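Local coordinates for structural protein ORF273 (Acidianus two-tailed virus, PDB 4ART), which is a thermo- and acid-stable structural protein of the virion with a new fold, whose precise role is not established, at residues E29-I34 and L137-H142; Y59-L62 and K66-P69; S71-E76 and A84-A89; G109-S114 and N158-D163. One frame throughout, in Å; residues are numbered along the deposited sequence.

All four contacts are built on one mixed seven-stranded sheet; distances here run between centres. Contact 2 is the hairpin of strands 58-62 and 67-69 at one border of the sheet. Contact 3 lies about 7 Å from it and sets helix 70-78 against the start of strand 87-96. Contact 1 packs helix 23-44 on strand 139-146, about 10 Å from contact 2. Contact 4, about 11 Å from contact 1, joins the loop before helix 113-123 to strand 154-161. Contacts 2 and 3 both fall between the two halves of contact 1 in the chain, whereas contacts 1 and 4 interleave. Distant parts of the sequence are thus tied together through the sheet.

Contact 1: residues E29-I34 and L137-H142; sequences EKLADI and LKYYIH
Leu31 of helix 23-44 packs on Tyr139 and Ile141 of strand 139-146. Its CD1 methyl does most of the touching and lies 3.5 Å from CD2 of the Tyr139 ring. The approach to the ring is oblique, and the two side chains cross at about a right angle. Nearer its backbone, the same leucine brings CB to 4.0 Å from the CD1 methyl of Ile141. One leucine therefore spans two residues that stand on the same side of the strand, two positions apart.

The torsions set this up. Leu31 carries CG anti to its carbonyl carbon (chi1 -75°), and the extended second torsion carries CD1 on to the tyrosine. Ile141 is stretched in the same manner, with chi2 at 177°, which sends its CD1 out to the helix. Behind the first shell, Lys138 CG lies over one face of the Tyr139 ring, offset toward the rim. Ile159 of strand 154-161 touches all three residues of the contact. Ile61 of strand 58-62 packs on Leu31 and Ile141. On the helix, Glu29 and Asp33 hydrogen-bond to the hydroxyls of Tyr247 and Tyr251.

The arrangement is a helix laid on one face of a beta sheet. No hydrogen bond crosses between the two segments, and all three touching residues are buried. The contact between them thus rests on apolar packing, while polar bonds to strand 247-253 hold the helix nearby.

Contact 2: residues Y59-L62 and K66-P69; sequences YYIL and KIYP
Ile61 and Ile67 face each other on the same side of an antiparallel beta hairpin. Ile61 CG1 lies 3.8 Å from Ile67 CD1. The two isoleucines differ in rotamer. Ile67 holds CG1 anti to its backbone N (chi1 -170°), which swings the CD1 methyl back over the partner strand to both Ile61 and Tyr59. Ile61 holds CG1 anti to its carbonyl carbon instead, and the two chains meet at a slant. Tyr59 adds its CB, 3.8 Å from Ile67 CG1, and its ring has the carbonyl carbon of Tyr68 at its edge. Pro69 CG lies 4.3 Å from Tyr59 CE1.

At the turn end, Leu62 CD1 comes to 3.8 Å from CE2 of the Tyr68 ring. These two side chains cross at about a right angle. The Tyr60 hydroxyl is bonded to Asp74, and its ring meets Tyr73 at a steep angle, so helix 70-78 covers the face with Tyr60. Helix 23-44 covers Ile61 on the other.

The backbones are joined by three bonds. Tyr60 N to Tyr68 O measures 2.8 Å and Tyr68 N to Tyr60 O 3.0 Å, a reciprocal hydrogen-bonded pair. Leu62 N to Lys66 O adds 2.9 Å close to the turn. All are nearly straight. The chemistry divides: backbone bonds pair the strands, apolar packing joins Ile61 to helix 23-44, and Tyr60 meets helix 70-78 through its ring and hydroxyl.

Contact 3: residues S71-E76 and A84-A89; sequences SDYDIE and ANDIYA
Tyr73 of helix 70-78 stretches across to Asp86 and Ile87, and its ring and hydroxyl make different contacts. The apolar part comes first. Tyr73 CE1 lies 3.9 Å from Ile87 CD1, and Ile87 CG1 is equally near the same ring carbon. The isoleucine comes to the ring obliquely. The two side chains run alongside each other, pointing opposite ways. Tyr73 has CG anti to the backbone N (chi1 -164°), and this throws the ring away from the helix toward the strand.

The polar part lies at the far end of the ring. The hydroxyl oxygen Tyr73 OH sits 3.8 Å from Asp86 CB, a plain contact. A water joins the two residues. It donates to Tyr73 OH at 2.7 Å and to Asp86 OD2 at 2.7 Å. The ring and carboxylate planes stand 78° apart. Tyr73 OH is also hydrogen-bonded to the backbone oxygen of Ser83, so the hydroxyl is held by the water and by the chain just before Ala84.

Backbone bonding places the second segment. Tyr88 and Ala89 both face Ile61 in a classic beta bulge at the start of strand 87-96. Leu62 packs on Tyr73, Asp86 and Ile87 alike. Helix 70-78 therefore lies over the ends of strands 58-62 and 87-96, which are neighbours in the sheet.

Contact 4: residues G109-S114 and N158-D163; sequences GLPSIS and NIYDID. With SO4 (sulfate ion), chain E.
Pro111 lies over one face of the Tyr160 ring in a CH-pi contact, where the loop that leads into helix 113-123, N-capped by Ser112, packs on strand 154-161 of the mixed sheet. Pro111 CD sits 4.2 Å from the ring centroid and only 10° off the ring normal, almost above the middle of the ring. Leu110 comes in another way. Its CB points away from the strand, yet the end of the chain returns and places CD2 3.9 Å from Tyr160 CE2. Leucine and tyrosine cross at about a right angle.

Tyr160 has CG anti to its carbonyl carbon (chi1 -59°), which stands the ring up toward the loop. At the tyrosine's far end, Tyr160 OH lies 3.5 Å from Gly109 O. A water at the edge of the ring, in its plane, links them. It lies within hydrogen-bonding distance of Gly109 O and bonds to Tyr160 OH at 2.8 Å. Gly109 O also takes a weak bond from His142 ND1, so loop and sheet are joined by polar contacts next to the proline. Pro111 packs on Tyr140 as well, the strand 139-146 partner of Tyr160.

Both segments pass into helices. Ser112 and Asp161 are N-caps, and their side chains receive the backbone N-H groups of Asp115 and Ser164. Ser114 packs on Arg215 of the second subunit. A sulfate, probably from the crystallisation liquor, sits at the start of helix 113-123. The sulfate oxygen O1 accepts a hydrogen bond from Ser112 OG at 3.0 Å and a weak one from Ser114 N at 3.5 Å.

Contact 1: residues E29-I34 and L137-H142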
# COMPACT_ATOMS: atom_id res chain seq x y z
N GLU A 29 10.14 -13.66 21.67
CA GLU A 29 8.91 -14.07 22.36
C GLU A 29 8.43 -12.93 23.25
O GLU A 29 7.24 -12.63 23.26
CB GLU A 29 9.14 -15.36 23.17
CG GLU A 29 7.87 -16.11 23.54
CD GLU A 29 7.07 -16.73 22.41
OE1 GLU A 29 7.67 -17.42 21.55
OE2 GLU A 29 5.82 -16.58 22.43
N LYS A 30 9.36 -12.27 23.97
CA LYS A 30 9.10 -11.11 24.84
C LYS A 30 8.51 -9.96 24.04
O LYS A 30 7.54 -9.35 24.47
CB LYS A 30 10.38 -10.67 25.56
CG LYS A 30 10.76 -11.62 26.69
CD LYS A 30 12.19 -11.38 27.18
CE LYS A 30 12.68 -12.43 28.15
NZ LYS A 30 14.00 -12.07 28.75
N LEU A 31 9.07 -9.69 22.86
CA LEU A 31 8.61 -8.61 21.98
C LEU A 31 7.18 -8.84 21.49
O LEU A 31 6.41 -7.89 21.44
CB LEU A 31 9.57 -8.43 20.78
CG LEU A 31 10.90 -7.72 21.08
CD1 LEU A 31 11.88 -7.93 19.93
CD2 LEU A 31 10.70 -6.21 21.36
N ALA A 32 6.84 -10.09 21.12
CA ALA A 32 5.50 -10.45 20.64
C ALA A 32 4.45 -10.27 21.75
O ALA A 32 3.38 -9.74 21.47
CB ALA A 32 5.50 -11.86 20.11
N ASP A 33 4.77 -10.64 23.01
CA ASP A 33 3.86 -10.42 24.14
C ASP A 33 3.68 -8.91 24.43
O ASP A 33 2.57 -8.49 24.77
CB ASP A 33 4.31 -11.19 25.38
CG ASP A 33 4.23 -12.71 25.20
OD1 ASP A 33 3.48 -13.17 24.29
OD2 ASP A 33 4.91 -13.43 25.95
N ILE A 34 4.76 -8.10 24.26
CA ILE A 34 4.70 -6.64 24.42
C ILE A 34 3.69 -6.07 23.39
O ILE A 34 2.81 -5.30 23.77
CB ILE A 34 6.11 -5.96 24.35
CG1 ILE A 34 6.96 -6.29 25.62
CG2 ILE A 34 6.00 -4.42 24.15
CD1 ILE A 34 8.50 -6.16 25.41
N LEU A 137 18.16 0.38 16.58
CA LEU A 137 17.01 -0.39 16.16
C LEU A 137 17.48 -1.77 15.70
O LEU A 137 18.34 -1.87 14.82
CB LEU A 137 16.38 0.38 15.01
CG LEU A 137 14.99 0.01 14.58
CD1 LEU A 137 14.02 0.07 15.69
CD2 LEU A 137 14.54 0.99 13.62
N LYS A 138 16.95 -2.83 16.31
CA LYS A 138 17.34 -4.19 15.94
C LYS A 138 16.22 -4.89 15.15
O LYS A 138 16.50 -5.64 14.22
CB LYS A 138 17.71 -5.00 17.18
CG LYS A 138 18.37 -6.36 16.88
CD LYS A 138 18.78 -7.06 18.15
CE LYS A 138 19.30 -8.46 17.94
NZ LYS A 138 20.72 -8.46 17.52
N TYR A 139 14.95 -4.63 15.53
CA TYR A 139 13.82 -5.33 14.93
C TYR A 139 12.77 -4.50 14.27
O TYR A 139 12.46 -3.38 14.70
CB TYR A 139 13.13 -6.21 15.99
CG TYR A 139 14.01 -7.32 16.54
CD1 TYR A 139 14.16 -8.52 15.85
CD2 TYR A 139 14.61 -7.21 17.79
CE1 TYR A 139 14.93 -9.56 16.38
CE2 TYR A 139 15.38 -8.24 18.33
CZ TYR A 139 15.55 -9.42 17.62
OH TYR A 139 16.31 -10.45 18.11
N TYR A 140 12.21 -5.08 13.21
CA TYR A 140 11.05 -4.54 12.53
C TYR A 140 9.92 -5.52 12.81
O TYR A 140 10.06 -6.72 12.58
CB TYR A 140 11.27 -4.33 11.01
CG TYR A 140 9.95 -4.06 10.31
CD1 TYR A 140 9.39 -2.80 10.30
CD2 TYR A 140 9.22 -5.10 9.74
CE1 TYR A 140 8.14 -2.57 9.72
CE2 TYR A 140 7.96 -4.89 9.18
CZ TYR A 140 7.43 -3.62 9.15
OH TYR A 140 6.21 -3.46 8.53
N ILE A 141 8.80 -5.01 13.35
CA ILE A 141 7.66 -5.88 13.71
C ILE A 141 6.42 -5.50 12.91
O ILE A 141 6.02 -4.34 12.89
CB ILE A 141 7.39 -5.88 15.25
CG1 ILE A 141 8.67 -6.24 16.04
CG2 ILE A 141 6.23 -6.79 15.61
CD1 ILE A 141 8.52 -6.20 17.59
N HIS A 142 5.82 -6.49 12.27
CA HIS A 142 4.59 -6.32 11.54
C HIS A 142 3.52 -7.10 12.25
O HIS A 142 3.63 -8.32 12.35
CB HIS A 142 4.73 -6.77 10.08
CG HIS A 142 3.52 -6.43 9.22
ND1 HIS A 142 3.27 -7.11 8.06
CD2 HIS A 142 2.57 -5.46 9.36
CE1 HIS A 142 2.16 -6.57 7.55
NE2 HIS A 142 1.70 -5.58 8.29

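Contact 2: residues Y59-L62 and K66-P69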
# COMPACT_ATOMS: atom_id res chain seq x y z
N TYR A 59 4.29 1.97 16.39
CA TYR A 59 4.82 2.02 17.74
C TYR A 59 6.31 1.84 17.77
O TYR A 59 6.89 1.24 16.86
CB TYR A 59 4.26 0.88 18.60
CG TYR A 59 2.76 0.83 18.74
CD1 TYR A 59 2.12 1.45 19.81
CD2 TYR A 59 1.99 0.05 17.88
CE1 TYR A 59 0.74 1.37 19.97
CE2 TYR A 59 0.61 -0.03 18.03
CZ TYR A 59 -0.00 0.62 19.08
OH TYR A 59 -1.35 0.50 19.23
N TYR A 60 6.93 2.27 18.88
CA TYR A 60 8.32 1.97 19.15
C TYR A 60 8.38 1.12 20.42
O TYR A 60 7.63 1.36 21.37
CB TYR A 60 9.16 3.22 19.37
CG TYR A 60 9.24 4.18 18.20
CD1 TYR A 60 9.61 3.75 16.93
CD2 TYR A 60 9.08 5.55 18.39
CE1 TYR A 60 9.74 4.65 15.87
CE2 TYR A 60 9.22 6.45 17.34
CZ TYR A 60 9.53 6.00 16.07
OH TYR A 60 9.65 6.90 15.04
N ILE A 61 9.27 0.14 20.45
CA ILE A 61 9.54 -0.64 21.64
C ILE A 61 10.94 -0.24 22.03
O ILE A 61 11.87 -0.25 21.20
CB ILE A 61 9.36 -2.19 21.53
CG1 ILE A 61 7.95 -2.54 21.01
CG2 ILE A 61 9.62 -2.88 22.88
CD1 ILE A 61 7.69 -4.03 20.73
N LEU A 62 11.08 0.20 23.29
CA LEU A 62 12.33 0.65 23.84
C LEU A 62 13.12 -0.54 24.35
O LEU A 62 12.59 -1.65 24.46
CB LEU A 62 12.12 1.73 24.93
CG LEU A 62 11.60 3.11 24.46
CD1 LEU A 62 11.82 4.17 25.51
CD2 LEU A 62 11.98 3.47 23.03
N LYS A 66 9.39 -1.02 27.09
CA LYS A 66 8.23 -0.12 27.05
C LYS A 66 7.78 0.12 25.63
O LYS A 66 8.61 0.19 24.72
CB LYS A 66 8.48 1.21 27.80
CG LYS A 66 8.16 1.12 29.28
CD LYS A 66 6.84 1.84 29.60
CE LYS A 66 7.03 2.82 30.70
NZ LYS A 66 5.84 3.70 30.90
N ILE A 67 6.46 0.19 25.42
CA ILE A 67 5.88 0.41 24.10
C ILE A 67 5.16 1.77 24.03
O ILE A 67 4.37 2.09 24.92
CB ILE A 67 5.03 -0.80 23.60
CG1 ILE A 67 4.64 -0.67 22.09
CG2 ILE A 67 3.82 -1.07 24.52
CD1 ILE A 67 4.17 -1.97 21.37
N TYR A 68 5.44 2.56 22.99
CA TYR A 68 4.79 3.87 22.82
C TYR A 68 4.32 4.08 21.38
O TYR A 68 5.08 3.73 20.47
CB TYR A 68 5.75 5.02 23.16
CG TYR A 68 6.31 5.00 24.55
CD1 TYR A 68 5.65 5.64 25.59
CD2 TYR A 68 7.56 4.45 24.80
CE1 TYR A 68 6.19 5.67 26.87
CE2 TYR A 68 8.11 4.48 26.08
CZ TYR A 68 7.42 5.09 27.11
OH TYR A 68 7.93 5.11 28.39
N PRO A 69 3.17 4.78 21.15
CA PRO A 69 2.79 5.14 19.77
C PRO A 69 3.90 6.03 19.20
O PRO A 69 4.36 6.94 19.89
CB PRO A 69 1.48 5.92 19.98
CG PRO A 69 0.95 5.42 21.28
CD PRO A 69 2.17 5.29 22.12

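Contact 3: residues S71-E76 and A84-A89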
# COMPACT_ATOMS: atom_id res chain seq x y z
N SER A 71 4.18 8.34 16.73
CA SER A 71 3.87 9.76 16.47
C SER A 71 4.12 10.61 17.71
O SER A 71 4.79 11.64 17.61
CB SER A 71 2.42 9.92 16.01
OG SER A 71 1.54 9.30 16.95
N ASP A 72 3.60 10.17 18.88
CA ASP A 72 3.76 10.86 20.16
C ASP A 72 5.24 10.86 20.56
O ASP A 72 5.77 11.91 20.92
CB ASP A 72 2.94 10.15 21.28
CG ASP A 72 1.42 10.13 21.14
OD1 ASP A 72 0.87 11.04 20.47
OD2 ASP A 72 0.77 9.23 21.74
N TYR A 73 5.91 9.68 20.45
CA TYR A 73 7.31 9.49 20.82
C TYR A 73 8.23 10.43 20.05
O TYR A 73 9.13 11.04 20.65
CB TYR A 73 7.73 8.02 20.68
CG TYR A 73 9.01 7.70 21.40
CD1 TYR A 73 10.25 7.91 20.79
CD2 TYR A 73 9.00 7.20 22.69
CE1 TYR A 73 11.44 7.63 21.46
CE2 TYR A 73 10.18 6.89 23.36
CZ TYR A 73 11.40 7.12 22.74
OH TYR A 73 12.57 6.89 23.41
N ASP A 74 7.96 10.61 18.74
CA ASP A 74 8.70 11.53 17.87
C ASP A 74 8.62 12.97 18.37
O ASP A 74 9.61 13.69 18.23
CB ASP A 74 8.22 11.43 16.41
CG ASP A 74 8.62 10.13 15.69
OD1 ASP A 74 9.61 9.50 16.12
OD2 ASP A 74 7.95 9.77 14.71
N ILE A 75 7.46 13.39 18.94
CA ILE A 75 7.24 14.73 19.50
C ILE A 75 8.08 14.88 20.78
O ILE A 75 8.75 15.89 20.96
CB ILE A 75 5.74 15.06 19.73
CG1 ILE A 75 4.87 14.90 18.45
CG2 ILE A 75 5.51 16.41 20.43
CD1 ILE A 75 4.80 16.00 17.32
N GLU A 76 8.07 13.84 21.64
CA GLU A 76 8.87 13.80 22.88
C GLU A 76 10.38 13.86 22.59
O GLU A 76 11.11 14.49 23.35
CB GLU A 76 8.50 12.58 23.74
CG GLU A 76 7.06 12.58 24.25
CD GLU A 76 6.70 13.71 25.20
OE1 GLU A 76 6.89 13.53 26.42
OE2 GLU A 76 6.24 14.77 24.72
N ALA A 84 15.75 9.04 20.64
CA ALA A 84 15.62 8.15 19.49
C ALA A 84 16.62 6.97 19.63
O ALA A 84 16.41 5.92 19.05
CB ALA A 84 15.85 8.93 18.18
N ASN A 85 17.66 7.14 20.50
CA ASN A 85 18.68 6.13 20.77
C ASN A 85 18.14 4.95 21.56
O ASN A 85 18.68 3.86 21.46
CB ASN A 85 19.90 6.74 21.46
CG ASN A 85 20.55 7.85 20.67
OD1 ASN A 85 20.75 7.76 19.45
ND2 ASN A 85 20.88 8.94 21.34
N ASP A 86 17.04 5.16 22.28
CA ASP A 86 16.38 4.13 23.09
C ASP A 86 15.47 3.18 22.30
O ASP A 86 15.03 2.17 22.84
CB ASP A 86 15.60 4.81 24.24
CG ASP A 86 16.47 5.50 25.27
OD1 ASP A 86 17.55 4.95 25.61
OD2 ASP A 86 16.07 6.56 25.77
N ILE A 87 15.15 3.52 21.04
CA ILE A 87 14.29 2.70 20.18
C ILE A 87 15.00 1.40 19.81
O ILE A 87 16.08 1.43 19.22
CB ILE A 87 13.79 3.49 18.94
CG1 ILE A 87 12.97 4.71 19.37
CG2 ILE A 87 12.97 2.56 17.99
CD1 ILE A 87 12.80 5.77 18.34
N TYR A 88 14.37 0.27 20.15
CA TYR A 88 14.89 -1.08 19.92
C TYR A 88 14.14 -1.80 18.78
O TYR A 88 14.74 -2.57 18.02
CB TYR A 88 14.77 -1.87 21.22
CG TYR A 88 15.35 -3.27 21.19
CD1 TYR A 88 16.66 -3.49 20.80
CD2 TYR A 88 14.61 -4.36 21.64
CE1 TYR A 88 17.22 -4.77 20.84
CE2 TYR A 88 15.16 -5.65 21.69
CZ TYR A 88 16.47 -5.84 21.29
OH TYR A 88 17.02 -7.09 21.33
N ALA A 89 12.82 -1.57 18.68
CA ALA A 89 11.96 -2.18 17.66
C ALA A 89 10.92 -1.20 17.18
O ALA A 89 10.42 -0.38 17.96
CB ALA A 89 11.28 -3.44 18.22
O HOH W 1 13.59 7.51 25.78

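Contact 4: residues G109-S114 and N158-D163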
# COMPACT_ATOMS: atom_id res chain seq x y z
N GLY A 109 4.14 -9.91 4.53
CA GLY A 109 4.07 -8.57 5.08
C GLY A 109 5.41 -8.00 5.48
O GLY A 109 5.61 -7.57 6.63
N LEU A 110 6.32 -7.94 4.49
CA LEU A 110 7.65 -7.41 4.67
C LEU A 110 7.59 -5.93 4.94
O LEU A 110 6.74 -5.24 4.40
CB LEU A 110 8.50 -7.65 3.42
CG LEU A 110 9.19 -9.01 3.34
CD1 LEU A 110 9.66 -9.28 1.96
CD2 LEU A 110 10.36 -9.09 4.27
N PRO A 111 8.51 -5.42 5.74
CA PRO A 111 8.60 -3.96 5.90
C PRO A 111 8.85 -3.31 4.57
O PRO A 111 9.40 -3.90 3.64
CB PRO A 111 9.84 -3.75 6.74
CG PRO A 111 10.58 -5.02 6.67
CD PRO A 111 9.61 -6.11 6.45
N SER A 112 8.39 -2.08 4.50
CA SER A 112 8.58 -1.14 3.43
C SER A 112 10.10 -1.05 3.14
O SER A 112 10.91 -1.05 4.09
CB SER A 112 8.04 0.21 3.92
OG SER A 112 9.00 1.23 3.77
N ILE A 113 10.48 -0.99 1.84
CA ILE A 113 11.88 -0.88 1.40
C ILE A 113 12.50 0.37 2.02
O ILE A 113 13.60 0.31 2.57
CB ILE A 113 11.99 -0.92 -0.17
CG1 ILE A 113 11.94 -2.37 -0.66
CG2 ILE A 113 13.29 -0.25 -0.71
CD1 ILE A 113 13.17 -3.29 -0.28
N SER A 114 11.74 1.47 1.97
CA SER A 114 12.13 2.76 2.51
C SER A 114 12.57 2.63 3.96
O SER A 114 13.61 3.14 4.33
CB SER A 114 10.98 3.77 2.40
OG SER A 114 10.62 4.02 1.05
N ASN A 158 4.75 -10.70 13.41
CA ASN A 158 5.93 -11.12 12.63
C ASN A 158 7.13 -10.26 12.99
O ASN A 158 7.09 -9.06 12.78
CB ASN A 158 5.64 -11.00 11.11
CG ASN A 158 4.66 -12.04 10.63
OD1 ASN A 158 4.74 -13.19 10.98
ND2 ASN A 158 3.51 -11.62 10.14
N ILE A 159 8.19 -10.88 13.51
CA ILE A 159 9.40 -10.19 13.93
C ILE A 159 10.56 -10.44 12.97
O ILE A 159 11.02 -11.57 12.82
CB ILE A 159 9.73 -10.53 15.41
CG1 ILE A 159 8.53 -10.19 16.32
CG2 ILE A 159 10.97 -9.81 15.83
CD1 ILE A 159 8.56 -10.83 17.63
N TYR A 160 11.07 -9.36 12.38
CA TYR A 160 12.19 -9.43 11.43
C TYR A 160 13.40 -8.77 12.04
O TYR A 160 13.29 -7.68 12.60
CB TYR A 160 11.83 -8.66 10.13
CG TYR A 160 10.60 -9.17 9.41
CD1 TYR A 160 9.33 -8.72 9.76
CD2 TYR A 160 10.70 -10.13 8.41
CE1 TYR A 160 8.19 -9.21 9.12
CE2 TYR A 160 9.57 -10.62 7.75
CZ TYR A 160 8.32 -10.16 8.12
OH TYR A 160 7.22 -10.62 7.45
N ASP A 161 14.55 -9.38 11.87
CA ASP A 161 15.85 -8.84 12.27
C ASP A 161 16.24 -7.92 11.12
O ASP A 161 16.36 -8.39 9.99
CB ASP A 161 16.88 -9.98 12.43
CG ASP A 161 18.27 -9.48 12.82
OD1 ASP A 161 19.05 -9.15 11.92
OD2 ASP A 161 18.54 -9.35 14.00
N ILE A 162 16.43 -6.63 11.39
CA ILE A 162 16.74 -5.63 10.36
C ILE A 162 18.03 -5.91 9.57
O ILE A 162 18.01 -5.80 8.36
CB ILE A 162 16.61 -4.16 10.92
CG1 ILE A 162 15.14 -3.87 11.34
CG2 ILE A 162 17.15 -3.11 9.91
CD1 ILE A 162 14.91 -2.66 12.15
N ASP A 163 19.12 -6.28 10.26
CA ASP A 163 20.41 -6.59 9.62
C ASP A 163 20.28 -7.72 8.62
O ASP A 163 20.83 -7.63 7.52
CB ASP A 163 21.46 -7.01 10.67
CG ASP A 163 21.92 -5.95 11.63
OD1 ASP A 163 21.74 -4.75 11.31
OD2 ASP A 163 22.52 -6.31 12.67
S SO4 E . 7.18 2.11 0.78
O1 SO4 E . 8.48 1.46 0.84
O2 SO4 E . 6.30 1.69 1.87
O3 SO4 E . 7.38 3.56 0.86
O4 SO4 E . 6.52 1.75 -0.48
O HOH W 2 4.56 -10.15 8.07